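Local coordinates for protein Cif (Cell cycle inhibiting factor) (Escherichia coli, PDB 3EFY) that deamidates a glutamine of host NEDD8 as a secreted bacterial effector, shutting down cullin-RING ubiquitin ligases and blocking the host cell cycle, at residues 27-32 / 56-61; 44-49 / 70-75; 66-71 / 118-123. All coordinates share one frame; numbering follows the deposited sequence.

Interaction 1: 27-32 / 56-61; sequences FSYCFE and VLRVND
Phe31 lays its ring against one face of the Arg58 guanidinium. Its CE1 atom stands over the centre of that group, 3.4 Å from Arg58 CZ. The two planes are 32° apart, so ring and guanidinium are tilted and not stacked flat. Seen from the ring, Arg58 NH2 lies above the face but out toward the rim. Tyr29 meets the same side chain further back, with its OH 3.3 Å from Arg58 CD. The arginine chain runs extended from CG to NE, with CG anti to the backbone N (chi1 -171°), and this carries the guanidinium off strand 54-61 to the loop. No hydrogen bond joins the two segments. The polar ends are held from outside: Asn15 of helix 10-22 accepts from Arg58 NE, and Tyr29 OH bonds to Gln162 OE1. Gln162 NE2 also bonds the backbone O of Phe31, so one glutamine of strand 159-166 ties down both loop residues. The side chain of Arg58 lies about 7 Å from that of Cys10, an active-site residue. The contact thus joins the loop between helices 10-22 and 39-47 to the antiparallel sheet of this C-terminal, catalytic part of Cif, beside its papain-like (clan CA) catalytic centre.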
ATOM      1  N   PHE A  27       7.449  -3.606  -8.926  1.00 26.56           N
ATOM      2  CA  PHE A  27       7.517  -2.155  -8.852  1.00 24.99           C
ATOM      3  C   PHE A  27       6.813  -1.667  -7.595  1.00 23.13           C
ATOM      4  O   PHE A  27       5.617  -1.944  -7.362  1.00 22.99           O
ATOM      5  CB  PHE A  27       6.888  -1.436 -10.050  1.00 25.17           C
ATOM      6  CG  PHE A  27       6.996   0.038  -9.943  1.00 25.01           C
ATOM      7  CD1 PHE A  27       8.212   0.674 -10.169  1.00 26.43           C
ATOM      8  CD2 PHE A  27       5.928   0.811  -9.543  1.00 24.74           C
ATOM      9  CE1 PHE A  27       8.338   2.049 -10.035  1.00 27.05           C
ATOM     10  CE2 PHE A  27       6.053   2.183  -9.405  1.00 25.73           C
ATOM     11  CZ  PHE A  27       7.275   2.813  -9.649  1.00 26.03           C
ATOM     12  N   SER A  28       7.567  -0.926  -6.794  1.00 21.77           N
ATOM     13  CA  SER A  28       7.001  -0.226  -5.648  1.00 21.52           C
ATOM     14  C   SER A  28       7.379   1.256  -5.738  1.00 21.16           C
ATOM     15  O   SER A  28       8.550   1.629  -5.709  1.00 22.71           O
ATOM     16  CB  SER A  28       7.487  -0.796  -4.305  1.00 22.69           C
ATOM     17  OG  SER A  28       7.040  -2.123  -4.166  1.00 24.87           O
ATOM     18  N   TYR A  29       6.366   2.090  -5.842  1.00 19.61           N
ATOM     19  CA  TYR A  29       6.514   3.532  -5.887  1.00 19.28           C
ATOM     20  C   TYR A  29       7.175   4.039  -4.596  1.00 19.44           C
ATOM     21  O   TYR A  29       6.808   3.614  -3.517  1.00 19.97           O
ATOM     22  CB  TYR A  29       5.119   4.179  -6.026  1.00 19.46           C
ATOM     23  CG  TYR A  29       5.089   5.681  -5.930  1.00 18.87           C
ATOM     24  CD1 TYR A  29       5.373   6.478  -7.041  1.00 17.33           C
ATOM     25  CD2 TYR A  29       4.857   6.313  -4.724  1.00 19.88           C
ATOM     26  CE1 TYR A  29       5.356   7.869  -6.946  1.00 17.40           C
ATOM     27  CE2 TYR A  29       4.887   7.687  -4.635  1.00 18.69           C
ATOM     28  CZ  TYR A  29       5.139   8.447  -5.734  1.00 19.70           C
ATOM     29  OH  TYR A  29       5.144   9.819  -5.656  1.00 20.71           O
ATOM     30  N   CYS A  30       8.136   4.951  -4.744  1.00 20.14           N
ATOM     31  CA  CYS A  30       8.779   5.567  -3.619  1.00 21.70           C
ATOM     32  C   CYS A  30       9.025   7.051  -3.968  1.00 21.36           C
ATOM     33  O   CYS A  30       9.947   7.393  -4.690  1.00 21.61           O
ATOM     34  CB  CYS A  30      10.069   4.827  -3.300  1.00 21.91           C
ATOM     35  SG  CYS A  30      10.915   5.505  -1.864  1.00 27.05           S
ATOM     36  N   PHE A  31       8.178   7.915  -3.418  1.00 21.44           N
ATOM     37  CA  PHE A  31       8.175   9.335  -3.731  1.00 21.19           C
ATOM     38  C   PHE A  31       9.559   9.970  -3.826  1.00 21.43           C
ATOM     39  O   PHE A  31       9.870  10.660  -4.785  1.00 21.14           O
ATOM     40  CB  PHE A  31       7.328  10.086  -2.693  1.00 21.66           C
ATOM     41  CG  PHE A  31       7.447  11.564  -2.789  1.00 23.51           C
ATOM     42  CD1 PHE A  31       6.900  12.267  -3.869  1.00 20.74           C
ATOM     43  CD2 PHE A  31       8.132  12.262  -1.823  1.00 26.01           C
ATOM     44  CE1 PHE A  31       7.024  13.611  -3.967  1.00 21.80           C
ATOM     45  CE2 PHE A  31       8.248  13.636  -1.908  1.00 25.39           C
ATOM     46  CZ  PHE A  31       7.705  14.320  -2.986  1.00 23.42           C
ATOM     47  N   GLU A  32      10.391   9.740  -2.813  1.00 23.11           N
ATOM     48  CA  GLU A  32      11.682  10.384  -2.765  1.00 24.39           C
ATOM     49  C   GLU A  32      12.624  10.030  -3.891  1.00 24.09           C
ATOM     50  O   GLU A  32      13.522  10.836  -4.225  1.00 24.74           O
ATOM     51  CB  GLU A  32      12.353  10.131  -1.419  1.00 26.07           C
ATOM     52  CG  GLU A  32      11.651  10.825  -0.273  1.00 31.82           C
ATOM     53  CD  GLU A  32      11.741  12.353  -0.291  1.00 41.38           C
ATOM     54  OE1 GLU A  32      12.577  12.940  -1.026  1.00 44.82           O
ATOM     55  OE2 GLU A  32      10.969  12.979   0.495  1.00 49.31           O
ATOM     56  N   VAL A  56      -1.390   8.908 -14.192  1.00 18.97           N
ATOM     57  CA  VAL A  56      -1.577   9.597 -12.907  1.00 18.85           C
ATOM     58  C   VAL A  56      -0.455  10.610 -12.717  1.00 18.91           C
ATOM     59  O   VAL A  56       0.725  10.307 -12.988  1.00 17.51           O
ATOM     60  CB  VAL A  56      -1.690   8.551 -11.777  1.00 20.19           C
ATOM     61  CG1 VAL A  56      -0.475   7.593 -11.626  1.00 20.07           C
ATOM     62  CG2 VAL A  56      -2.016   9.230 -10.526  1.00 23.75           C
ATOM     63  N   LEU A  57      -0.824  11.799 -12.268  1.00 17.66           N
ATOM     64  CA  LEU A  57       0.046  12.918 -12.077  1.00 17.24           C
ATOM     65  C   LEU A  57       0.054  13.326 -10.617  1.00 18.33           C
ATOM     66  O   LEU A  57      -1.011  13.719 -10.056  1.00 18.41           O
ATOM     67  CB  LEU A  57      -0.413  14.086 -12.935  1.00 17.09           C
ATOM     68  CG  LEU A  57       0.327  15.391 -12.873  1.00 18.63           C
ATOM     69  CD1 LEU A  57       1.723  15.283 -13.553  1.00 19.19           C
ATOM     70  CD2 LEU A  57      -0.495  16.490 -13.591  1.00 21.25           C
ATOM     71  N   ARG A  58       1.243  13.233  -9.990  1.00 17.19           N
ATOM     72  CA  ARG A  58       1.394  13.743  -8.617  1.00 16.22           C
ATOM     73  C   ARG A  58       1.880  15.175  -8.668  1.00 16.35           C
ATOM     74  O   ARG A  58       2.875  15.470  -9.330  1.00 17.80           O
ATOM     75  CB  ARG A  58       2.383  12.900  -7.802  1.00 16.33           C
ATOM     76  CG  ARG A  58       2.361  13.300  -6.329  1.00 16.60           C
ATOM     77  CD  ARG A  58       3.583  12.755  -5.641  1.00 17.32           C
ATOM     78  NE  ARG A  58       3.562  12.960  -4.189  1.00 18.84           N
ATOM     79  CZ  ARG A  58       3.730  14.126  -3.566  1.00 19.05           C
ATOM     80  NH1 ARG A  58       3.902  15.246  -4.245  1.00 19.09           N
ATOM     81  NH2 ARG A  58       3.703  14.171  -2.234  1.00 19.57           N
ATOM     82  N   VAL A  59       1.138  16.091  -8.043  1.00 16.30           N
ATOM     83  CA  VAL A  59       1.452  17.487  -8.024  1.00 16.57           C
ATOM     84  C   VAL A  59       1.939  17.964  -6.663  1.00 17.65           C
ATOM     85  O   VAL A  59       1.242  17.816  -5.671  1.00 18.46           O
ATOM     86  CB  VAL A  59       0.206  18.365  -8.352  1.00 17.07           C
ATOM     87  CG1 VAL A  59       0.617  19.832  -8.492  1.00 16.30           C
ATOM     88  CG2 VAL A  59      -0.497  17.815  -9.650  1.00 17.05           C
ATOM     89  N   ASN A  60       3.116  18.561  -6.661  1.00 18.99           N
ATOM     90  CA  ASN A  60       3.682  19.238  -5.466  1.00 19.52           C
ATOM     91  C   ASN A  60       3.581  20.721  -5.793  1.00 20.26           C
ATOM     92  O   ASN A  60       4.331  21.256  -6.619  1.00 20.28           O
ATOM     93  CB  ASN A  60       5.133  18.757  -5.269  1.00 19.82           C
ATOM     94  CG  ASN A  60       5.515  18.527  -3.844  1.00 25.82           C
ATOM     95  OD1 ASN A  60       6.647  18.944  -3.473  1.00 38.51           O
ATOM     96  ND2 ASN A  60       4.706  17.827  -3.027  1.00 21.65           N
ATOM     97  N   ASP A  61       2.541  21.358  -5.250  1.00 20.04           N
ATOM     98  CA  ASP A  61       2.199  22.727  -5.549  1.00 20.79           C
ATOM     99  C   ASP A  61       2.736  23.636  -4.444  1.00 22.57           C
ATOM    100  O   ASP A  61       2.112  23.811  -3.423  1.00 22.40           O
ATOM    101  CB  ASP A  61       0.667  22.793  -5.690  1.00 19.91           C
ATOM    102  CG  ASP A  61       0.118  24.117  -6.150  1.00 22.68           C
ATOM    103  OD1 ASP A  61       0.767  25.166  -5.994  1.00 21.63           O
ATOM    104  OD2 ASP A  61      -1.052  24.079  -6.663  1.00 21.77           O
TER

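Interaction 2: 44-49 / 70-75; sequences ERLSCM and VDIPKG
Ile72 is the point where strand 66-72 meets Leu46, in the last turn of helix 39-47, and Met49, in the loop just after it. The tighter part is the pairing with the buried methionine. Met49 SD lies 4.1 Å from Ile72 CG2 and 4.1 Å from Ile72 CD1, so the sulfur faces both branches of the isoleucine. Met49 holds CG anti to its backbone N (chi1 -179°) and then bends at chi3 (-85°), and SD is the atom nearest to Ile72. Leu46 is partly exposed and meets one branch alone, with CD2 4.2 Å from Ile72 CD1. With CD1 anti to CA across chi2 (162°), Ile72 CD1 reaches toward Leu46 CD2 and Met49 SD. This is apolar packing of a helix and its following loop on the antiparallel sheet of Cif, far from the catalytic residues. Leu113 of helix 113-124 also touches Ile72, and Leu163 of strand 159-166 touches Met49. The outer side is looser. Glu44, Arg45, Ser47 and Cys48 are exposed, and the backbone bond from Met49 N to Leu46 O, where the helix gives way to loop, is weak. On the other segment the strand gives way to loop at Pro73, and Lys74 is exposed to solvent.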
ATOM      1  N   GLU A  44       4.875  19.980 -22.209  1.00 22.65           N
ATOM      2  CA  GLU A  44       5.297  19.212 -23.411  1.00 24.15           C
ATOM      3  C   GLU A  44       4.736  17.830 -23.408  1.00 23.80           C
ATOM      4  O   GLU A  44       4.218  17.385 -24.444  1.00 23.37           O
ATOM      5  CB  GLU A  44       6.817  19.212 -23.600  1.00 24.65           C
ATOM      6  CG  GLU A  44       7.382  20.588 -23.858  1.00 31.72           C
ATOM      7  CD  GLU A  44       7.023  21.095 -25.229  1.00 40.32           C
ATOM      8  OE1 GLU A  44       7.092  20.299 -26.208  1.00 47.59           O
ATOM      9  OE2 GLU A  44       6.647  22.280 -25.324  1.00 48.69           O
ATOM     10  N   ARG A  45       4.797  17.114 -22.262  1.00 21.99           N
ATOM     11  CA  ARG A  45       4.283  15.764 -22.196  1.00 21.96           C
ATOM     12  C   ARG A  45       2.770  15.763 -22.485  1.00 23.36           C
ATOM     13  O   ARG A  45       2.251  14.840 -23.103  1.00 24.25           O
ATOM     14  CB  ARG A  45       4.593  15.124 -20.847  1.00 21.61           C
ATOM     15  CG  ARG A  45       6.090  14.751 -20.636  1.00 21.00           C
ATOM     16  CD  ARG A  45       6.531  13.505 -21.531  1.00 20.87           C
ATOM     17  NE  ARG A  45       5.709  12.342 -21.273  1.00 22.07           N
ATOM     18  CZ  ARG A  45       5.832  11.534 -20.213  1.00 21.37           C
ATOM     19  NH1 ARG A  45       6.783  11.746 -19.296  1.00 21.17           N
ATOM     20  NH2 ARG A  45       4.981  10.559 -20.028  1.00 24.07           N
ATOM     21  N   LEU A  46       2.045  16.754 -21.949  1.00 23.35           N
ATOM     22  CA  LEU A  46       0.588  16.728 -22.108  1.00 24.70           C
ATOM     23  C   LEU A  46       0.217  16.969 -23.583  1.00 25.58           C
ATOM     24  O   LEU A  46      -0.764  16.379 -24.074  1.00 26.21           O
ATOM     25  CB  LEU A  46      -0.064  17.747 -21.179  1.00 25.17           C
ATOM     26  CG  LEU A  46       0.034  17.440 -19.677  1.00 27.05           C
ATOM     27  CD1 LEU A  46      -0.531  18.611 -18.881  1.00 32.56           C
ATOM     28  CD2 LEU A  46      -0.597  16.092 -19.275  1.00 33.77           C
ATOM     29  N   SER A  47       1.025  17.749 -24.271  1.00 26.16           N
ATOM     30  CA  SER A  47       0.789  18.075 -25.690  1.00 29.10           C
ATOM     31  C   SER A  47       0.837  16.859 -26.581  1.00 28.82           C
ATOM     32  O   SER A  47       0.124  16.824 -27.629  1.00 30.26           O
ATOM     33  CB  SER A  47       1.778  19.130 -26.178  1.00 29.72           C
ATOM     34  OG  SER A  47       1.545  20.360 -25.508  1.00 36.85           O
ATOM     35  N   CYS A  48       1.625  15.856 -26.191  1.00 27.46           N
ATOM     36  CA  CYS A  48       1.772  14.598 -26.940  1.00 27.55           C
ATOM     37  C   CYS A  48       1.306  13.345 -26.202  1.00 26.84           C
ATOM     38  O   CYS A  48       1.651  12.209 -26.572  1.00 28.01           O
ATOM     39  CB  CYS A  48       3.205  14.449 -27.416  1.00 28.05           C
ATOM     40  SG  CYS A  48       4.420  14.268 -26.119  1.00 29.89           S
ATOM     41  N   MET A  49       0.453  13.520 -25.185  1.00 24.47           N
ATOM     42  CA  MET A  49       0.011  12.405 -24.370  1.00 25.10           C
ATOM     43  C   MET A  49      -0.882  11.434 -25.127  1.00 24.73           C
ATOM     44  O   MET A  49      -1.884  11.852 -25.689  1.00 26.66           O
ATOM     45  CB  MET A  49      -0.757  12.907 -23.137  1.00 25.03           C
ATOM     46  CG  MET A  49      -1.220  11.819 -22.251  1.00 25.92           C
ATOM     47  SD  MET A  49      -1.760  12.494 -20.621  1.00 29.45           S
ATOM     48  CE  MET A  49      -0.164  12.532 -19.818  1.00 27.33           C
ATOM     49  N   VAL A  70      -3.805  14.122  -9.956  1.00 16.54           N
ATOM     50  CA  VAL A  70      -4.685  14.291 -11.118  1.00 16.95           C
ATOM     51  C   VAL A  70      -4.627  12.980 -11.896  1.00 17.26           C
ATOM     52  O   VAL A  70      -3.537  12.499 -12.255  1.00 18.45           O
ATOM     53  CB  VAL A  70      -4.263  15.430 -11.957  1.00 17.11           C
ATOM     54  CG1 VAL A  70      -5.204  15.556 -13.205  1.00 20.05           C
ATOM     55  CG2 VAL A  70      -4.295  16.737 -11.162  1.00 18.96           C
ATOM     56  N   ASP A  71      -5.803  12.373 -12.038  1.00 17.74           N
ATOM     57  CA  ASP A  71      -5.985  11.065 -12.700  1.00 18.08           C
ATOM     58  C   ASP A  71      -6.499  11.436 -14.109  1.00 19.10           C
ATOM     59  O   ASP A  71      -7.560  12.100 -14.233  1.00 19.24           O
ATOM     60  CB  ASP A  71      -6.960  10.237 -11.873  1.00 19.57           C
ATOM     61  CG  ASP A  71      -7.359   8.897 -12.507  1.00 17.74           C
ATOM     62  OD1 ASP A  71      -6.899   8.596 -13.630  1.00 19.38           O
ATOM     63  OD2 ASP A  71      -8.123   8.137 -11.855  1.00 20.99           O
ATOM     64  N   ILE A  72      -5.771  10.972 -15.143  1.00 19.59           N
ATOM     65  CA  ILE A  72      -6.076  11.225 -16.534  1.00 20.19           C
ATOM     66  C   ILE A  72      -6.421   9.892 -17.237  1.00 20.61           C
ATOM     67  O   ILE A  72      -5.538   9.213 -17.726  1.00 20.97           O
ATOM     68  CB  ILE A  72      -4.951  11.954 -17.258  1.00 20.25           C
ATOM     69  CG1 ILE A  72      -4.527  13.240 -16.524  1.00 21.17           C
ATOM     70  CG2 ILE A  72      -5.372  12.311 -18.714  1.00 21.42           C
ATOM     71  CD1 ILE A  72      -3.177  13.745 -16.937  1.00 22.47           C
ATOM     72  N   PRO A  73      -7.710   9.526 -17.275  1.00 22.47           N
ATOM     73  CA  PRO A  73      -8.038   8.265 -17.949  1.00 21.58           C
ATOM     74  C   PRO A  73      -7.783   8.322 -19.458  1.00 21.11           C
ATOM     75  O   PRO A  73      -7.545   9.389 -20.028  1.00 20.37           O
ATOM     76  CB  PRO A  73      -9.528   8.108 -17.688  1.00 22.58           C
ATOM     77  CG  PRO A  73      -9.743   8.863 -16.379  1.00 23.55           C
ATOM     78  CD  PRO A  73      -8.883  10.046 -16.527  1.00 23.27           C
ATOM     79  N   LYS A  74      -7.842   7.137 -20.059  1.00 22.83           N
ATOM     80  CA  LYS A  74      -7.904   7.061 -21.529  1.00 25.02           C
ATOM     81  C   LYS A  74      -8.986   8.025 -22.030  1.00 24.92           C
ATOM     82  O   LYS A  74     -10.105   8.076 -21.508  1.00 25.86           O
ATOM     83  CB  LYS A  74      -8.249   5.635 -21.956  1.00 26.22           C
ATOM     84  CG  LYS A  74      -7.188   4.628 -21.608  1.00 30.20           C
ATOM     85  CD  LYS A  74      -7.521   3.233 -22.096  1.00 32.87           C
ATOM     86  CE  LYS A  74      -6.410   2.265 -21.723  1.00 36.45           C
ATOM     87  NZ  LYS A  74      -6.744   0.830 -22.083  1.00 41.44           N
ATOM     88  N   GLY A  75      -8.660   8.783 -23.056  1.00 25.64           N
ATOM     89  CA  GLY A  75      -9.585   9.678 -23.686  1.00 26.20           C
ATOM     90  C   GLY A  75      -8.961  10.602 -24.705  1.00 26.34           C
ATOM     91  O   GLY A  75      -7.751  10.738 -24.803  1.00 25.32           O
TER

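Interaction 3: 66-71 / 118-123; sequences HAYIVD and NYFSCM
Strand 66-72 of the central sheet carries the active-site residue His66, and helix 113-124 packs on it, Tyr68 of the strand meeting Tyr119 and Phe120 of the helix. The contact turns on the hydroxyl of Tyr68. Its OH comes 3.4 Å from Tyr119 CE2 and 3.6 Å from Phe120 CE1. It meets both rings at their edges, near their planes, so the oxygen faces ring C-H groups and not the pi faces. Tyr68 and Phe120 run past each other in opposite directions, and Tyr68 CE1 lies 4.3 Å from Phe120 CE1. Tyr68 has its CG between the backbone N and the carbonyl carbon (chi1 46°), which stands the ring up from the strand toward the helix. Phe120 has CG beside its backbone N (chi1 -62°); its side chain does not start out toward the strand, but its ring comes close to it. Tyr119, one residue earlier in the helix, starts out toward the strand.

No hydrogen bond crosses between the segments, yet the two tyrosine hydroxyls share one partner. Asp61 OD2, at the end of strand 54-61, is bonded to both Tyr68 OH and Tyr119 OH. These buried polar ends are thereby satisfied, and the carboxylate is probably stabilised in its charged form. Phe137 of helix 130-137 meets the rings of Tyr68 and Tyr119 edge-to-face, and Phe159 and Phe161 of strand 159-166 meet Phe120 in the same way.

His66 NE2 bonds to Gln86 OE1, and the imidazole touches Cys10. Tyr68 also touches Gln86, so this aromatic cluster lies next to the Cys-His-Gln catalytic centre of a papain-like (clan CA) fold.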
ATOM      1  N   HIS A  66       0.498  22.723  -1.208  1.00 22.18           N
ATOM      2  CA  HIS A  66      -0.443  21.652  -1.200  1.00 20.91           C
ATOM      3  C   HIS A  66       0.034  20.563  -2.202  1.00 18.90           C
ATOM      4  O   HIS A  66       0.772  20.883  -3.104  1.00 23.60           O
ATOM      5  CB  HIS A  66      -1.775  22.238  -1.661  1.00 21.60           C
ATOM      6  CG  HIS A  66      -2.906  21.285  -1.548  1.00 22.35           C
ATOM      7  ND1 HIS A  66      -2.983  20.371  -0.522  1.00 24.04           N
ATOM      8  CD2 HIS A  66      -4.021  21.107  -2.310  1.00 23.47           C
ATOM      9  CE1 HIS A  66      -4.056  19.626  -0.712  1.00 21.32           C
ATOM     10  NE2 HIS A  66      -4.732  20.085  -1.751  1.00 19.65           N
ATOM     11  N   ALA A  67      -0.245  19.319  -1.903  1.00 19.34           N
ATOM     12  CA  ALA A  67       0.010  18.210  -2.846  1.00 18.30           C
ATOM     13  C   ALA A  67      -1.278  17.463  -3.149  1.00 18.63           C
ATOM     14  O   ALA A  67      -2.165  17.345  -2.306  1.00 17.93           O
ATOM     15  CB  ALA A  67       1.052  17.236  -2.263  1.00 20.02           C
ATOM     16  N   TYR A  68      -1.379  16.891  -4.357  1.00 16.74           N
ATOM     17  CA  TYR A  68      -2.628  16.272  -4.786  1.00 16.40           C
ATOM     18  C   TYR A  68      -2.388  15.455  -6.061  1.00 16.94           C
ATOM     19  O   TYR A  68      -1.322  15.564  -6.647  1.00 17.54           O
ATOM     20  CB  TYR A  68      -3.731  17.336  -5.001  1.00 16.57           C
ATOM     21  CG  TYR A  68      -3.334  18.537  -5.757  1.00 15.07           C
ATOM     22  CD1 TYR A  68      -3.469  18.604  -7.149  1.00 17.23           C
ATOM     23  CD2 TYR A  68      -2.736  19.665  -5.149  1.00 17.75           C
ATOM     24  CE1 TYR A  68      -3.102  19.751  -7.856  1.00 17.52           C
ATOM     25  CE2 TYR A  68      -2.343  20.733  -5.852  1.00 17.45           C
ATOM     26  CZ  TYR A  68      -2.497  20.809  -7.220  1.00 16.17           C
ATOM     27  OH  TYR A  68      -2.110  21.955  -7.889  1.00 19.00           O
ATOM     28  N   ILE A  69      -3.387  14.679  -6.460  1.00 16.19           N
ATOM     29  CA  ILE A  69      -3.268  13.724  -7.603  1.00 16.59           C
ATOM     30  C   ILE A  69      -4.245  14.145  -8.692  1.00 17.33           C
ATOM     31  O   ILE A  69      -5.403  14.436  -8.389  1.00 17.19           O
ATOM     32  CB  ILE A  69      -3.595  12.332  -7.172  1.00 16.50           C
ATOM     33  CG1 ILE A  69      -2.702  11.810  -6.019  1.00 19.42           C
ATOM     34  CG2 ILE A  69      -3.482  11.381  -8.387  1.00 17.86           C
ATOM     35  CD1 ILE A  69      -1.218  11.900  -6.315  1.00 20.50           C
ATOM     36  N   VAL A  70      -3.805  14.122  -9.956  1.00 16.54           N
ATOM     37  CA  VAL A  70      -4.685  14.291 -11.118  1.00 16.95           C
ATOM     38  C   VAL A  70      -4.627  12.980 -11.896  1.00 17.26           C
ATOM     39  O   VAL A  70      -3.537  12.499 -12.255  1.00 18.45           O
ATOM     40  CB  VAL A  70      -4.263  15.430 -11.957  1.00 17.11           C
ATOM     41  CG1 VAL A  70      -5.204  15.556 -13.205  1.00 20.05           C
ATOM     42  CG2 VAL A  70      -4.295  16.737 -11.162  1.00 18.96           C
ATOM     43  N   ASP A  71      -5.803  12.373 -12.038  1.00 17.74           N
ATOM     44  CA  ASP A  71      -5.985  11.065 -12.700  1.00 18.08           C
ATOM     45  C   ASP A  71      -6.499  11.436 -14.109  1.00 19.10           C
ATOM     46  O   ASP A  71      -7.560  12.100 -14.233  1.00 19.24           O
ATOM     47  CB  ASP A  71      -6.960  10.237 -11.873  1.00 19.57           C
ATOM     48  CG  ASP A  71      -7.359   8.897 -12.507  1.00 17.74           C
ATOM     49  OD1 ASP A  71      -6.899   8.596 -13.630  1.00 19.38           O
ATOM     50  OD2 ASP A  71      -8.123   8.137 -11.855  1.00 20.99           O
ATOM     51  N   ASN A 118      -4.666  25.190 -16.836  1.00 24.43           N
ATOM     52  CA  ASN A 118      -4.749  26.635 -16.843  1.00 24.49           C
ATOM     53  C   ASN A 118      -4.403  27.160 -15.457  1.00 23.04           C
ATOM     54  O   ASN A 118      -3.660  28.137 -15.331  1.00 23.46           O
ATOM     55  CB  ASN A 118      -6.144  27.097 -17.219  1.00 25.72           C
ATOM     56  CG  ASN A 118      -6.285  28.635 -17.169  1.00 31.12           C
ATOM     57  OD1 ASN A 118      -6.916  29.194 -16.260  1.00 35.58           O
ATOM     58  ND2 ASN A 118      -5.659  29.321 -18.130  1.00 36.19           N
ATOM     59  N   TYR A 119      -4.899  26.488 -14.423  1.00 21.88           N
ATOM     60  CA  TYR A 119      -4.538  26.858 -13.039  1.00 22.47           C
ATOM     61  C   TYR A 119      -3.013  26.818 -12.822  1.00 21.98           C
ATOM     62  O   TYR A 119      -2.412  27.760 -12.280  1.00 22.75           O
ATOM     63  CB  TYR A 119      -5.321  25.988 -11.972  1.00 21.35           C
ATOM     64  CG  TYR A 119      -4.655  26.010 -10.645  1.00 21.27           C
ATOM     65  CD1 TYR A 119      -4.747  27.125  -9.819  1.00 21.92           C
ATOM     66  CD2 TYR A 119      -3.781  24.980 -10.265  1.00 21.77           C
ATOM     67  CE1 TYR A 119      -4.047  27.202  -8.650  1.00 21.78           C
ATOM     68  CE2 TYR A 119      -3.094  25.033  -9.078  1.00 20.21           C
ATOM     69  CZ  TYR A 119      -3.228  26.145  -8.269  1.00 23.12           C
ATOM     70  OH  TYR A 119      -2.522  26.260  -7.119  1.00 23.37           O
ATOM     71  N   PHE A 120      -2.343  25.732 -13.243  1.00 21.73           N
ATOM     72  CA  PHE A 120      -0.893  25.644 -13.076  1.00 21.57           C
ATOM     73  C   PHE A 120      -0.214  26.844 -13.741  1.00 22.97           C
ATOM     74  O   PHE A 120       0.701  27.481 -13.183  1.00 23.28           O
ATOM     75  CB  PHE A 120      -0.304  24.370 -13.730  1.00 21.96           C
ATOM     76  CG  PHE A 120      -0.792  23.058 -13.164  1.00 21.75           C
ATOM     77  CD1 PHE A 120      -1.161  22.899 -11.866  1.00 21.05           C
ATOM     78  CD2 PHE A 120      -0.812  21.942 -13.985  1.00 21.29           C
ATOM     79  CE1 PHE A 120      -1.603  21.700 -11.419  1.00 20.12           C
ATOM     80  CE2 PHE A 120      -1.208  20.754 -13.541  1.00 21.13           C
ATOM     81  CZ  PHE A 120      -1.616  20.601 -12.265  1.00 19.92           C
ATOM     82  N   SER A 121      -0.677  27.150 -14.948  1.00 23.21           N
ATOM     83  CA  SER A 121      -0.094  28.242 -15.711  1.00 25.85           C
ATOM     84  C   SER A 121      -0.271  29.592 -14.995  1.00 26.73           C
ATOM     85  O   SER A 121       0.679  30.338 -14.835  1.00 28.62           O
ATOM     86  CB  SER A 121      -0.687  28.295 -17.116  1.00 27.45           C
ATOM     87  OG  SER A 121       0.006  29.301 -17.836  1.00 30.44           O
ATOM     88  N   CYS A 122      -1.479  29.867 -14.540  1.00 27.12           N
ATOM     89  CA  CYS A 122      -1.753  31.109 -13.792  1.00 28.35           C
ATOM     90  C   CYS A 122      -0.937  31.208 -12.503  1.00 28.38           C
ATOM     91  O   CYS A 122      -0.287  32.216 -12.260  1.00 29.05           O
ATOM     92  CB  CYS A 122      -3.236  31.218 -13.457  1.00 28.08           C
ATOM     93  SG  CYS A 122      -4.288  31.466 -14.881  1.00 34.71           S
ATOM     94  N   MET A 123      -0.940  30.160 -11.677  1.00 27.22           N
ATOM     95  CA  MET A 123      -0.207  30.186 -10.420  1.00 28.67           C
ATOM     96  C   MET A 123       1.298  30.325 -10.638  1.00 29.47           C
ATOM     97  O   MET A 123       1.988  31.015  -9.884  1.00 29.89           O
ATOM     98  CB  MET A 123      -0.550  28.942  -9.585  1.00 27.59           C
ATOM     99  CG  MET A 123       0.082  28.822  -8.246  1.00 31.08           C
ATOM    100  SD  MET A 123      -0.569  30.104  -7.108  1.00 38.48           S
ATOM    101  CE  MET A 123      -2.198  30.231  -7.756  1.00 31.58           C
TER

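All three contacts reach one antiparallel sheet, through its neighbouring strands 54-61 and 66-72. Their centres lie 14 to 16 Å apart. Along the chain, interactions 1 and 2 interleave, while interaction 1 closes before interaction 3 opens. Interactions 2 and 3 share Val70 and Asp71 on strand 66-72, but lead to different helices, 39-47 and 113-124. Interactions 1 and 2 are joined by the backbone pairing of Leu57 with Val70. Asp61 links the strand segment of interaction 1 to interaction 3. Interactions 1 and 3 both lie close to the active-site residues, and interaction 3 includes His66. Interaction 2 lies away from them, where strand 66-72 ends.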